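Local structure of acetyltransferase, GNAT family (Enterococcus faecalis, 1U6M) at residues E105-P110 with G150-F155. The protein probably transfers an acyl group, most likely acetyl from acetyl-CoA as in other members of the GNAT family, to an acceptor not yet identified. Sequence-based numbering, arbitrary orientation.
Sequences EEETLP and GLNVDF
A chi1 of -66° turns CG of Asn152 away from its own carbonyl carbon, and the side chain sends its amide from strand 148-154 of the GNAT-fold mixed sheet toward Glu107, in the loop that leads into strand 112-120. The bond is between side chain and main chain: ND2 of Asn152 donates to the carbonyl O of Glu107 at 3.0 Å. Its N-H points almost straight at the acceptor (166°), and that oxygen lies close to the amide plane of Asn152. At the acceptor the C=O...N angle of 121° is ordinary for a carbonyl oxygen, but the donor is tilted out of the carbonyl plane. A weak hydrogen bond from the same ND2 to Tyr114 OH gives the amide nitrogen a second partner.

Contact is limited to these two residues, which together bury 80 Å² where their CA atoms are 7.4 Å apart; the loop is therefore joined to the strand at one point rather than paired with it along its length. On the loop side, Glu107 N and Thr108 OG1 bond to one carboxylate oxygen each of Glu80; these two bonds flank the accepting carbonyl and are consistent with a held loop backbone. The Asn152 side chain lies about 6 Å from a bound sulfate that may simply come from the crystallisation solution. Between the side chains, the approach is made by CB of Glu107, 3.3 Å from ND2 of Asn152.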
# COMPACT_ATOMS: atom_id res chain seq x y z
N GLU A 105 1.78 13.13 -0.98
CA GLU A 105 1.01 12.63 0.18
C GLU A 105 -0.36 13.36 0.29
O GLU A 105 -0.71 13.92 1.34
CB GLU A 105 1.82 12.76 1.50
CG GLU A 105 3.08 11.86 1.64
CD GLU A 105 3.97 12.22 2.86
OE1 GLU A 105 3.98 13.43 3.24
OE2 GLU A 105 4.65 11.32 3.44
N GLU A 106 -1.11 13.34 -0.81
CA GLU A 106 -2.36 14.10 -0.85
C GLU A 106 -3.59 13.28 -1.29
O GLU A 106 -4.45 13.78 -2.03
CB GLU A 106 -2.16 15.37 -1.69
CG GLU A 106 -1.24 16.44 -1.01
CD GLU A 106 -0.65 17.46 -2.00
OE1 GLU A 106 -0.74 17.26 -3.24
OE2 GLU A 106 -0.07 18.46 -1.53
N GLU A 107 -3.70 12.04 -0.82
CA GLU A 107 -4.65 11.12 -1.41
C GLU A 107 -5.79 10.64 -0.49
O GLU A 107 -6.75 10.05 -0.97
CB GLU A 107 -3.91 9.98 -2.11
CG GLU A 107 -2.92 9.20 -1.28
CD GLU A 107 -2.02 8.31 -2.14
OE1 GLU A 107 -1.61 7.20 -1.74
OE2 GLU A 107 -1.70 8.74 -3.25
N THR A 108 -5.69 10.92 0.80
CA THR A 108 -6.68 10.48 1.78
C THR A 108 -7.74 11.54 2.09
O THR A 108 -7.53 12.71 1.82
CB THR A 108 -6.05 9.97 3.10
OG1 THR A 108 -5.62 11.09 3.91
CG2 THR A 108 -4.89 9.04 2.82
N LEU A 109 -8.88 11.10 2.63
CA LEU A 109 -9.87 11.97 3.28
C LEU A 109 -9.88 11.76 4.81
O LEU A 109 -9.56 10.66 5.29
CB LEU A 109 -11.28 11.71 2.75
CG LEU A 109 -11.64 12.08 1.31
CD1 LEU A 109 -13.14 12.04 1.17
CD2 LEU A 109 -11.07 13.46 0.88
N PRO A 110 -10.23 12.83 5.60
CA PRO A 110 -10.26 12.68 7.08
C PRO A 110 -11.14 11.51 7.54
O PRO A 110 -12.13 11.21 6.91
CB PRO A 110 -10.87 14.02 7.55
CG PRO A 110 -10.61 14.99 6.46
CD PRO A 110 -10.60 14.20 5.16
N GLY A 150 -11.41 3.75 2.88
CA GLY A 150 -11.43 4.52 1.62
C GLY A 150 -10.32 4.18 0.65
O GLY A 150 -9.37 3.52 1.04
N LEU A 151 -10.44 4.60 -0.61
CA LEU A 151 -9.46 4.23 -1.64
C LEU A 151 -9.54 5.18 -2.82
O LEU A 151 -10.55 5.92 -2.96
CB LEU A 151 -9.62 2.74 -2.10
CG LEU A 151 -10.91 2.19 -2.76
CD1 LEU A 151 -11.06 2.71 -4.19
CD2 LEU A 151 -10.95 0.70 -2.74
N ASN A 152 -8.51 5.20 -3.66
CA ASN A 152 -8.58 5.96 -4.90
C ASN A 152 -8.47 4.96 -6.03
O ASN A 152 -7.63 4.04 -5.95
CB ASN A 152 -7.42 6.95 -5.04
CG ASN A 152 -7.46 8.06 -4.01
OD1 ASN A 152 -8.43 8.76 -3.89
ND2 ASN A 152 -6.41 8.18 -3.25
N VAL A 153 -9.31 5.12 -7.06
CA VAL A 153 -9.21 4.34 -8.31
C VAL A 153 -9.06 5.31 -9.47
O VAL A 153 -9.88 6.21 -9.66
CB VAL A 153 -10.54 3.57 -8.76
CG1 VAL A 153 -10.20 2.24 -9.29
CG2 VAL A 153 -11.53 3.48 -7.73
N ASP A 154 -8.05 5.06 -10.29
CA ASP A 154 -7.85 5.80 -11.52
C ASP A 154 -9.09 5.73 -12.41
O ASP A 154 -9.66 4.64 -12.61
CB ASP A 154 -6.63 5.23 -12.24
CG ASP A 154 -5.96 6.26 -13.14
OD1 ASP A 154 -6.65 6.88 -14.02
OD2 ASP A 154 -4.73 6.44 -12.94
N PHE A 155 -9.50 6.90 -12.89
CA PHE A 155 -10.57 7.08 -13.91
C PHE A 155 -10.50 6.11 -15.08
O PHE A 155 -11.51 5.76 -15.66
CB PHE A 155 -10.49 8.50 -14.50
CG PHE A 155 -11.30 9.53 -13.74
CD1 PHE A 155 -11.54 10.78 -14.32
CD2 PHE A 155 -11.81 9.27 -12.48
CE1 PHE A 155 -12.28 11.76 -13.64
CE2 PHE A 155 -12.55 10.24 -11.78
CZ PHE A 155 -12.79 11.48 -12.37